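Local atomic coordinates of glycosyl hydrolase, family 38 (Enterococcus faecalis, PDB entry 5KBP), a protein that probably hydrolyses alpha-mannosidic bonds in carbohydrates, as a metal-dependent member of glycoside hydrolase family 38. Residues F96-S100 with E101-R105; M107-G110 with H111-Q115; T136-M139 with M140-N144; N350-H353 with D354-C357. All blocks are in the same frame, centred on the assembly; numbering follows the deposited sequence.

Contact 1. Residues F96-S100 with E101-R105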
loop_
_atom_site.group_PDB
_atom_site.type_symbol
_atom_site.label_atom_id
_atom_site.label_comp_id
_atom_site.label_asym_id
_atom_site.label_seq_id
_atom_site.Cartn_x
_atom_site.Cartn_y
_atom_site.Cartn_z
ATOM N N PHE A 96 18.806 -5.853 14.767
ATOM C CA PHE A 96 19.867 -5.048 14.175
ATOM C C PHE A 96 19.406 -4.195 13.000
ATOM O O PHE A 96 20.065 -3.196 12.689
ATOM C CB PHE A 96 21.018 -5.952 13.723
ATOM C CG PHE A 96 21.729 -6.640 14.853
ATOM C CD1 PHE A 96 22.569 -5.928 15.694
ATOM C CD2 PHE A 96 21.566 -7.998 15.069
ATOM C CE1 PHE A 96 23.228 -6.555 16.734
ATOM C CE2 PHE A 96 22.224 -8.633 16.108
ATOM C CZ PHE A 96 23.055 -7.909 16.941
ATOM N N LEU A 97 18.304 -4.550 12.344
ATOM C CA LEU A 97 17.906 -3.876 11.114
ATOM C C LEU A 97 16.979 -2.686 11.337
ATOM O O LEU A 97 16.579 -2.046 10.360
ATOM C CB LEU A 97 17.246 -4.871 10.156
ATOM C CG LEU A 97 18.221 -5.842 9.488
ATOM C CD1 LEU A 97 17.498 -6.743 8.503
ATOM C CD2 LEU A 97 19.329 -5.066 8.798
ATOM N N ILE A 98 16.626 -2.371 12.581
ATOM C CA ILE A 98 15.858 -1.169 12.875
ATOM C C ILE A 98 16.685 -0.278 13.792
ATOM O O ILE A 98 17.606 -0.730 14.476
ATOM C CB ILE A 98 14.482 -1.476 13.501
ATOM C CG1 ILE A 98 14.633 -1.997 14.929
ATOM C CG2 ILE A 98 13.725 -2.480 12.647
ATOM C CD1 ILE A 98 13.310 -2.182 15.639
ATOM N N SER A 99 16.342 1.008 13.796
ATOM C CA SER A 99 17.135 1.993 14.516
ATOM C C SER A 99 17.073 1.753 16.021
ATOM O O SER A 99 16.232 1.006 16.531
ATOM C CB SER A 99 16.656 3.410 14.196
ATOM O OG SER A 99 15.338 3.625 14.670
ATOM N N SER A 100 17.996 2.404 16.734
ATOM C CA SER A 100 18.037 2.292 18.188
ATOM C C SER A 100 16.737 2.780 18.812
ATOM O O SER A 100 16.175 2.126 19.699
ATOM C CB SER A 100 19.227 3.081 18.736
ATOM O OG SER A 100 20.452 2.572 18.241
ATOM N N GLU A 101 16.241 3.932 18.357
ATOM C CA GLU A 101 14.995 4.465 18.895
ATOM C C GLU A 101 13.807 3.587 18.528
ATOM O O GLU A 101 12.889 3.415 19.336
ATOM C CB GLU A 101 14.778 5.895 18.404
ATOM C CG GLU A 101 15.622 6.924 19.130
ATOM C CD GLU A 101 15.257 7.038 20.596
ATOM O OE1 GLU A 101 14.054 6.939 20.922
ATOM O OE2 GLU A 101 16.172 7.222 21.425
ATOM N N SER A 102 13.805 3.023 17.316
ATOM C CA SER A 102 12.695 2.166 16.903
ATOM C C SER A 102 12.542 0.969 17.834
ATOM O O SER A 102 11.420 0.517 18.096
ATOM C CB SER A 102 12.896 1.700 15.463
ATOM O OG SER A 102 12.795 2.787 14.562
ATOM N N ASN A 103 13.657 0.442 18.343
ATOM C CA ASN A 103 13.581 -0.617 19.343
ATOM C C ASN A 103 12.928 -0.117 20.622
ATOM O O ASN A 103 12.167 -0.848 21.267
ATOM C CB ASN A 103 14.977 -1.165 19.632
ATOM C CG ASN A 103 15.496 -2.047 18.515
ATOM O OD1 ASN A 103 15.031 -3.173 18.336
ATOM N ND2 ASN A 103 16.469 -1.546 17.763
ATOM N N VAL A 104 13.212 1.128 21.008
ATOM C CA VAL A 104 12.622 1.692 22.218
ATOM C C VAL A 104 11.152 2.031 21.996
ATOM O O VAL A 104 10.308 1.775 22.862
ATOM C CB VAL A 104 13.433 2.919 22.678
ATOM C CG1 VAL A 104 12.627 3.766 23.648
ATOM C CG2 VAL A 104 14.745 2.477 23.315
ATOM N N ARG A 105 10.818 2.601 20.833
ATOM C CA ARG A 105 9.420 2.906 20.544
ATOM C C ARG A 105 8.571 1.645 20.507
ATOM O O ARG A 105 7.377 1.690 20.822
ATOM C CB ARG A 105 9.296 3.656 19.217
ATOM C CG ARG A 105 10.197 4.872 19.092
ATOM C CD ARG A 105 10.111 5.772 20.314
ATOM N NE ARG A 105 11.111 6.834 20.276
ATOM C CZ ARG A 105 10.918 8.024 19.715
ATOM N NH1 ARG A 105 11.884 8.931 19.727
ATOM N NH2 ARG A 105 9.756 8.307 19.143
#

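Contact 2. Residues M107-G110 with H111-Q115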
loop_
_atom_site.group_PDB
_atom_site.type_symbol
_atom_site.label_atom_id
_atom_site.label_comp_id
_atom_site.label_asym_id
_atom_site.label_seq_id
_atom_site.Cartn_x
_atom_site.Cartn_y
_atom_site.Cartn_z
ATOM N N MET A 107 8.950 -0.860 22.539
ATOM C CA MET A 107 8.645 -1.142 23.937
ATOM C C MET A 107 7.758 -0.060 24.541
ATOM O O MET A 107 6.878 -0.357 25.355
ATOM C CB MET A 107 9.939 -1.279 24.742
ATOM C CG MET A 107 11.040 -2.054 24.031
ATOM S SD MET A 107 12.550 -2.210 25.008
ATOM C CE MET A 107 12.074 -3.524 26.116
ATOM N N LEU A 108 7.975 1.196 24.145
ATOM C CA LEU A 108 7.174 2.297 24.669
ATOM C C LEU A 108 5.718 2.165 24.239
ATOM O O LEU A 108 4.802 2.312 25.058
ATOM C CB LEU A 108 7.768 3.631 24.208
ATOM C CG LEU A 108 7.298 4.952 24.830
ATOM C CD1 LEU A 108 6.095 5.527 24.094
ATOM C CD2 LEU A 108 6.997 4.786 26.315
ATOM N N ILE A 109 5.484 1.881 22.956
ATOM C CA ILE A 109 4.117 1.718 22.472
ATOM C C ILE A 109 3.531 0.402 22.967
ATOM O O ILE A 109 2.347 0.328 23.317
ATOM C CB ILE A 109 4.080 1.823 20.937
ATOM C CG1 ILE A 109 4.454 3.241 20.499
ATOM C CG2 ILE A 109 2.708 1.438 20.400
ATOM C CD1 ILE A 109 4.367 3.463 19.006
ATOM N N GLY A 110 4.345 -0.653 23.011
ATOM C CA GLY A 110 3.875 -1.908 23.574
ATOM C C GLY A 110 3.420 -1.761 25.011
ATOM O O GLY A 110 2.432 -2.370 25.427
ATOM N N HIS A 111 4.126 -0.934 25.787
ATOM C CA HIS A 111 3.730 -0.690 27.170
ATOM C C HIS A 111 2.431 0.106 27.238
ATOM O O HIS A 111 1.487 -0.290 27.931
ATOM C CB HIS A 111 4.847 0.039 27.917
ATOM C CG HIS A 111 4.465 0.478 29.297
ATOM N ND1 HIS A 111 4.147 1.784 29.602
ATOM C CD2 HIS A 111 4.351 -0.216 30.454
ATOM C CE1 HIS A 111 3.854 1.876 30.886
ATOM N NE2 HIS A 111 3.969 0.676 31.427
ATOM N N LEU A 112 2.367 1.233 26.523
ATOM C CA LEU A 112 1.182 2.082 26.582
ATOM C C LEU A 112 -0.053 1.351 26.069
ATOM O O LEU A 112 -1.162 1.558 26.580
ATOM C CB LEU A 112 1.415 3.365 25.785
ATOM C CG LEU A 112 2.515 4.306 26.283
ATOM C CD1 LEU A 112 2.673 5.475 25.331
ATOM C CD2 LEU A 112 2.218 4.796 27.692
ATOM N N GLU A 113 0.115 0.494 25.058
ATOM C CA GLU A 113 -1.020 -0.270 24.549
ATOM C C GLU A 113 -1.435 -1.363 25.526
ATOM O O GLU A 113 -2.631 -1.618 25.709
ATOM C CB GLU A 113 -0.681 -0.873 23.186
ATOM C CG GLU A 113 -0.545 0.151 22.072
ATOM C CD GLU A 113 -1.851 0.850 21.763
ATOM O OE1 GLU A 113 -2.897 0.168 21.734
ATOM O OE2 GLU A 113 -1.836 2.081 21.556
ATOM N N SER A 114 -0.461 -2.023 26.160
ATOM C CA SER A 114 -0.786 -3.070 27.123
ATOM C C SER A 114 -1.547 -2.508 28.317
ATOM O O SER A 114 -2.433 -3.174 28.864
ATOM C CB SER A 114 0.489 -3.772 27.584
ATOM O OG SER A 114 1.145 -4.401 26.499
ATOM N N GLN A 115 -1.219 -1.283 28.733
ATOM C CA GLN A 115 -1.929 -0.657 29.841
ATOM C C GLN A 115 -3.372 -0.322 29.486
ATOM O O GLN A 115 -4.207 -0.210 30.389
ATOM C CB GLN A 115 -1.194 0.605 30.294
ATOM C CG GLN A 115 0.224 0.357 30.792
ATOM C CD GLN A 115 0.262 -0.543 32.010
ATOM O OE1 GLN A 115 -0.664 -0.545 32.822
ATOM N NE2 GLN A 115 1.332 -1.319 32.141
#

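Contact 3. Residues T136-M139 with M140-N144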
loop_
_atom_site.group_PDB
_atom_site.type_symbol
_atom_site.label_atom_id
_atom_site.label_comp_id
_atom_site.label_asym_id
_atom_site.label_seq_id
_atom_site.Cartn_x
_atom_site.Cartn_y
_atom_site.Cartn_z
ATOM N N THR A 136 20.640 -5.581 24.899
ATOM C CA THR A 136 19.339 -6.097 25.325
ATOM C C THR A 136 19.134 -6.030 26.834
ATOM O O THR A 136 18.057 -5.579 27.263
ATOM C CB THR A 136 19.146 -7.528 24.808
ATOM O OG1 THR A 136 19.358 -7.565 23.392
ATOM C CG2 THR A 136 17.740 -8.014 25.114
ATOM N N PRO A 137 20.082 -6.449 27.687
ATOM C CA PRO A 137 19.814 -6.383 29.137
ATOM C C PRO A 137 19.509 -4.983 29.639
ATOM O O PRO A 137 18.570 -4.805 30.425
ATOM C CB PRO A 137 21.106 -6.937 29.756
ATOM C CG PRO A 137 21.693 -7.790 28.697
ATOM C CD PRO A 137 21.379 -7.095 27.412
ATOM N N GLN A 138 20.274 -3.978 29.206
ATOM C CA GLN A 138 20.006 -2.615 29.657
ATOM C C GLN A 138 18.675 -2.106 29.120
ATOM O O GLN A 138 17.931 -1.425 29.834
ATOM C CB GLN A 138 21.142 -1.681 29.242
ATOM C CG GLN A 138 20.986 -0.269 29.784
ATOM C CD GLN A 138 22.058 0.678 29.287
ATOM O OE1 GLN A 138 22.256 1.754 29.848
ATOM N NE2 GLN A 138 22.752 0.285 28.226
ATOM N N MET A 139 18.351 -2.434 27.866
ATOM C CA MET A 139 17.092 -1.971 27.289
ATOM C C MET A 139 15.898 -2.668 27.931
ATOM O O MET A 139 14.839 -2.056 28.106
ATOM C CB MET A 139 17.097 -2.183 25.776
ATOM C CG MET A 139 18.155 -1.366 25.044
ATOM S SD MET A 139 18.030 -1.481 23.252
ATOM C CE MET A 139 16.395 -0.802 22.982
ATOM N N MET A 140 16.045 -3.949 28.283
ATOM C CA MET A 140 14.991 -4.634 29.029
ATOM C C MET A 140 14.805 -3.999 30.401
ATOM O O MET A 140 13.677 -3.724 30.827
ATOM C CB MET A 140 15.315 -6.123 29.171
ATOM C CG MET A 140 15.328 -6.910 27.872
ATOM S SD MET A 140 13.841 -6.677 26.886
ATOM C CE MET A 140 14.551 -5.988 25.394
ATOM N N GLN A 141 15.912 -3.754 31.106
ATOM C CA GLN A 141 15.832 -3.171 32.441
ATOM C C GLN A 141 15.270 -1.757 32.392
ATOM O O GLN A 141 14.512 -1.351 33.281
ATOM C CB GLN A 141 17.212 -3.178 33.097
ATOM C CG GLN A 141 17.201 -3.580 34.559
ATOM C CD GLN A 141 16.758 -5.017 34.764
ATOM O OE1 GLN A 141 15.572 -5.297 34.934
ATOM N NE2 GLN A 141 17.714 -5.938 34.751
ATOM N N LEU A 142 15.627 -0.991 31.359
ATOM C CA LEU A 142 15.092 0.355 31.186
ATOM C C LEU A 142 13.640 0.362 30.737
ATOM O O LEU A 142 13.084 1.444 30.532
ATOM C CB LEU A 142 15.942 1.142 30.186
ATOM C CG LEU A 142 17.308 1.644 30.663
ATOM C CD1 LEU A 142 18.012 2.415 29.558
ATOM C CD2 LEU A 142 17.158 2.503 31.908
ATOM N N ALA A 143 13.016 -0.803 30.569
ATOM C CA ALA A 143 11.593 -0.883 30.261
ATOM C C ALA A 143 10.838 -1.722 31.286
ATOM O O ALA A 143 9.737 -2.202 30.996
ATOM C CB ALA A 143 11.376 -1.440 28.855
ATOM N N ASN A 144 11.414 -1.904 32.477
ATOM C CA ASN A 144 10.798 -2.682 33.555
ATOM C C ASN A 144 10.601 -4.141 33.144
ATOM O O ASN A 144 9.623 -4.789 33.522
ATOM C CB ASN A 144 9.479 -2.054 34.012
ATOM C CG ASN A 144 9.640 -0.605 34.428
ATOM O OD1 ASN A 144 10.697 -0.201 34.911
ATOM N ND2 ASN A 144 8.590 0.188 34.236
#

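Contact 4. Residues N350-H353 with D354-C357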
loop_
_atom_site.group_PDB
_atom_site.type_symbol
_atom_site.label_atom_id
_atom_site.label_comp_id
_atom_site.label_asym_id
_atom_site.label_seq_id
_atom_site.Cartn_x
_atom_site.Cartn_y
_atom_site.Cartn_z
ATOM N N ASN A 350 6.271 -2.180 9.459
ATOM C CA ASN A 350 7.306 -2.656 8.551
ATOM C C ASN A 350 8.485 -3.277 9.287
ATOM O O ASN A 350 9.441 -3.715 8.640
ATOM C CB ASN A 350 7.810 -1.513 7.663
ATOM C CG ASN A 350 6.868 -1.205 6.521
ATOM O OD1 ASN A 350 5.975 -1.990 6.212
ATOM N ND2 ASN A 350 7.069 -0.060 5.879
ATOM N N HIS A 351 8.436 -3.326 10.615
ATOM C CA HIS A 351 9.547 -3.813 11.422
ATOM C C HIS A 351 9.448 -5.256 11.928
ATOM O O HIS A 351 10.402 -5.710 12.570
ATOM C CB HIS A 351 9.747 -2.881 12.617
ATOM C CG HIS A 351 10.362 -1.565 12.254
ATOM N ND1 HIS A 351 10.513 -0.537 13.160
ATOM C CD2 HIS A 351 10.870 -1.114 11.083
ATOM C CE1 HIS A 351 11.085 0.492 12.561
ATOM N NE2 HIS A 351 11.314 0.168 11.300
ATOM N N PRO A 352 8.362 -6.015 11.705
ATOM C CA PRO A 352 8.452 -7.457 11.971
ATOM C C PRO A 352 9.587 -8.074 11.168
ATOM O O PRO A 352 9.853 -7.675 10.033
ATOM C CB PRO A 352 7.085 -7.986 11.530
ATOM C CG PRO A 352 6.174 -6.862 11.795
ATOM C CD PRO A 352 6.960 -5.624 11.448
ATOM N N HIS A 353 10.268 -9.050 11.778
ATOM C CA HIS A 353 11.544 -9.510 11.231
ATOM C C HIS A 353 11.400 -10.002 9.796
ATOM O O HIS A 353 12.243 -9.698 8.947
ATOM C CB HIS A 353 12.153 -10.594 12.127
ATOM C CG HIS A 353 11.280 -11.795 12.318
ATOM N ND1 HIS A 353 10.213 -11.808 13.190
ATOM C CD2 HIS A 353 11.329 -13.030 11.766
ATOM C CE1 HIS A 353 9.636 -12.995 13.159
ATOM N NE2 HIS A 353 10.294 -13.755 12.303
ATOM N N ASP A 354 10.327 -10.733 9.491
ATOM C CA ASP A 354 10.125 -11.179 8.116
ATOM C C ASP A 354 9.862 -10.020 7.160
ATOM O O ASP A 354 10.107 -10.159 5.957
ATOM C CB ASP A 354 8.978 -12.185 8.050
ATOM C CG ASP A 354 9.345 -13.520 8.664
ATOM O OD1 ASP A 354 10.556 -13.793 8.810
ATOM O OD2 ASP A 354 8.427 -14.299 8.993
ATOM N N SER A 355 9.384 -8.883 7.666
ATOM C CA SER A 355 9.150 -7.725 6.809
ATOM C C SER A 355 10.453 -6.999 6.488
ATOM O O SER A 355 10.852 -6.900 5.323
ATOM C CB SER A 355 8.155 -6.770 7.477
ATOM O OG SER A 355 6.880 -7.371 7.616
ATOM N N ILE A 356 11.136 -6.498 7.520
ATOM C CA ILE A 356 12.288 -5.628 7.301
ATOM C C ILE A 356 13.488 -6.412 6.778
ATOM O O ILE A 356 14.333 -5.858 6.066
ATOM C CB ILE A 356 12.623 -4.858 8.593
ATOM C CG1 ILE A 356 13.704 -3.806 8.334
ATOM C CG2 ILE A 356 13.039 -5.817 9.701
ATOM C CD1 ILE A 356 13.302 -2.755 7.317
ATOM N N CYS A 357 13.585 -7.706 7.099
ATOM C CA CYS A 357 14.686 -8.504 6.569
ATOM C C CYS A 357 14.571 -8.722 5.067
ATOM O O CYS A 357 15.550 -9.139 4.438
ATOM C CB CYS A 357 14.761 -9.858 7.275
ATOM S SG CYS A 357 15.335 -9.788 8.988
#

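Contact 1. Residues F96-S100 with E101-R105
Ser99 and Ser102 meet in a helix N-cap, a local contact at the buried start of helix 100-117 in the N-terminal family 38 region. Ser99, the last residue before the helix, turns its hydroxyl toward the first turn, and Ser99 OG accepts from Ser102 N at 3.1 Å with an N-H...O angle of 151°. A chi1 of 65° sets OG between the residue's own backbone N and carbonyl carbon, where it can face that amide. Helix 304-332 holds both hydroxyls as well: Ser99 OG also bonds Glu318, and Ser102 OG bonds Gln314.

On another side of the turn, Ser99 O receives Asn103 N at 3.2 Å and, more weakly, Asn103 ND2 at 2.8 Å, so one carbonyl takes both the backbone and the amide side chain of the same residue. Ile98 crosses that amide at a slant, its CD1 coming within 3.3 Å of Asn103 OD1, which has its own bond to Gln93.

From the first turn to the second, Glu101 and Arg105 form a salt bridge within the helix, with Arg846 as a second basic partner for the carboxylate. Arg105 grips side-on: NE lies 3.0 Å and NH1 3.2 Å from the single oxygen Glu101 OE1, which sits almost in the guanidinium plane.

Contact 2. Residues M107-G110 with H111-Q115
Gly110 O and Ser114 meet one turn apart in helix 100-117, where a serine hydroxyl doubles the ordinary helical bond. Gly110 is among the residues most covered by this local contact, and its carbonyl accepts twice: from Ser114 N at 3.0 Å and from Ser114 OG at 2.6 Å. The two donors approach from opposite faces of the carbonyl plane. Ser114 can do this because its OG stands beside its own backbone N (chi1 -62°), folded back toward the preceding turn.

His111 is the second heavily covered residue. Its backbone N reaches Met107 O at 2.8 Å, while its CB rests against the same carbonyl oxygen. The imidazole swings away from residues 107-110, and one ring face is met by Gln115 CG, 3.8 Å above the plane and offset toward the rim.

Leu108 supplies the apolar part. With CG anti to the backbone N (chi1 -168°), its CD1 methyl comes to 3.6 Å from Leu112 CD1. Beside them, Ile109 lays CG2 along Glu113 CG, both chains pointing the same way.

Gly110 O thus takes two bonds from Ser114, and the serine hydroxyl is satisfied by its own helix. Leu108 and Leu112 contribute a purely apolar contact, and the Glu113 carboxylate pairs with Lys116 and with Lys345 of helix 337-348.

Contact 3. Residues T136-M139 with M140-N144
Thr136 and Met140 lie side by side in the short helix 136-141, the connecting helix of a beta-alpha-beta unit between the parallel strands 124-126 and 147-150. Thr136 CG2 touches both Met140 CE and Met140 CG at 3.8 Å. The methionine bends at both chi2 and chi3, bringing CE to the threonine methyl, while Met140 N is bonded to Thr136 O at 2.8 Å, nearly head-on to the carbonyl.

A second pair repeats the spacing one face round: the extended Gln138 chain runs alongside Leu142, and Gln138 CG lies 4.0 Å from Leu142 CD1. Leu142 N closes on Gln138 O at 2.8 Å. Between these two, Gln141 N bonds Pro137 O at 2.9 Å. The helix stops in a Schellman motif, with Asn144, at positive phi, as the C-prime residue; Asn144 N reaches Gln141 O at 3.2 Å, and the amide N of the next residue bonds Met140 O.

Further out, Met140 is packed against Phe126 and Ile185 of the sheet. Thr136 OG1 bonds Met133 O, and the Gln138 amide bonds Gln135 as well as the backbone of Phe890 and Ile892.

Backbone amides thus satisfy the carbonyls of Thr136, Pro137 and Gln138. Met140 faces the sheet and Met139 helix 100-117, while the Gln138 amide and the Leu142 backbone, bonded to Val872, tie the helix to the C-terminal part of the chain.

Contact 4. Residues N350-H353 with D354-C357
The His353 imidazole and the Asp354 carboxylate stand next to each other, pointing the same way with their planes 58° apart. Asp354 OD1 comes obliquely to the ring, 3.1 Å from His353 CD2, so ring and carboxylate are packed as neighbours. His353 CG lies between its backbone N and carbonyl carbon (chi1 58°), which brings the ring over toward Asp354. Asp354 OD2 lies close to the like-charged Asp18 OD1, and His353 NE2 is close to Asp18 too.

Behind them the backbone turns into the short helix 353-356, with Pro352 at the N-cap position. Pro352 O takes two amides: Ile356 N at 3.1 Å, almost head-on, and Ser355 N at 2.7 Å, from well above the carbonyl plane. Cys357 N then closes on His353 O at 3.0 Å. From the preceding loop, Asn350 O packs against Ile356 CB at 3.4 Å, while Ser355 OG bonds Glu20.

Family 38 mannosidases hold a zinc ion in a cluster of histidines and aspartates. A buried His-Asp pair close to Asp18 at the start of a helix is consistent with that pocket.

Overall arrangement
Contacts 1 and 2 follow in series along helix 100-117, their centres 15 Å apart, and contact 3 packs against both. Met139 CE lies 3.7 Å from Asn103 CB of contact 1, and Met107 CE of contact 2 meets Ala143 CB at 3.5 Å, so methionine methyls fasten the crossover helix and the turn that ends it to helix 100-117. Contact 4 joins through contact 1 alone: Ile98 CG2 sits 3.5 Å from His351 CG. Contacts 2 and 3 stay about 9 Å and 11 Å from it at the nearest atoms. Contact 4, against which contact 1 packs, is the one consistent with the family zinc pocket; all four lie away from calcium-binding Phe253 and Tyr256.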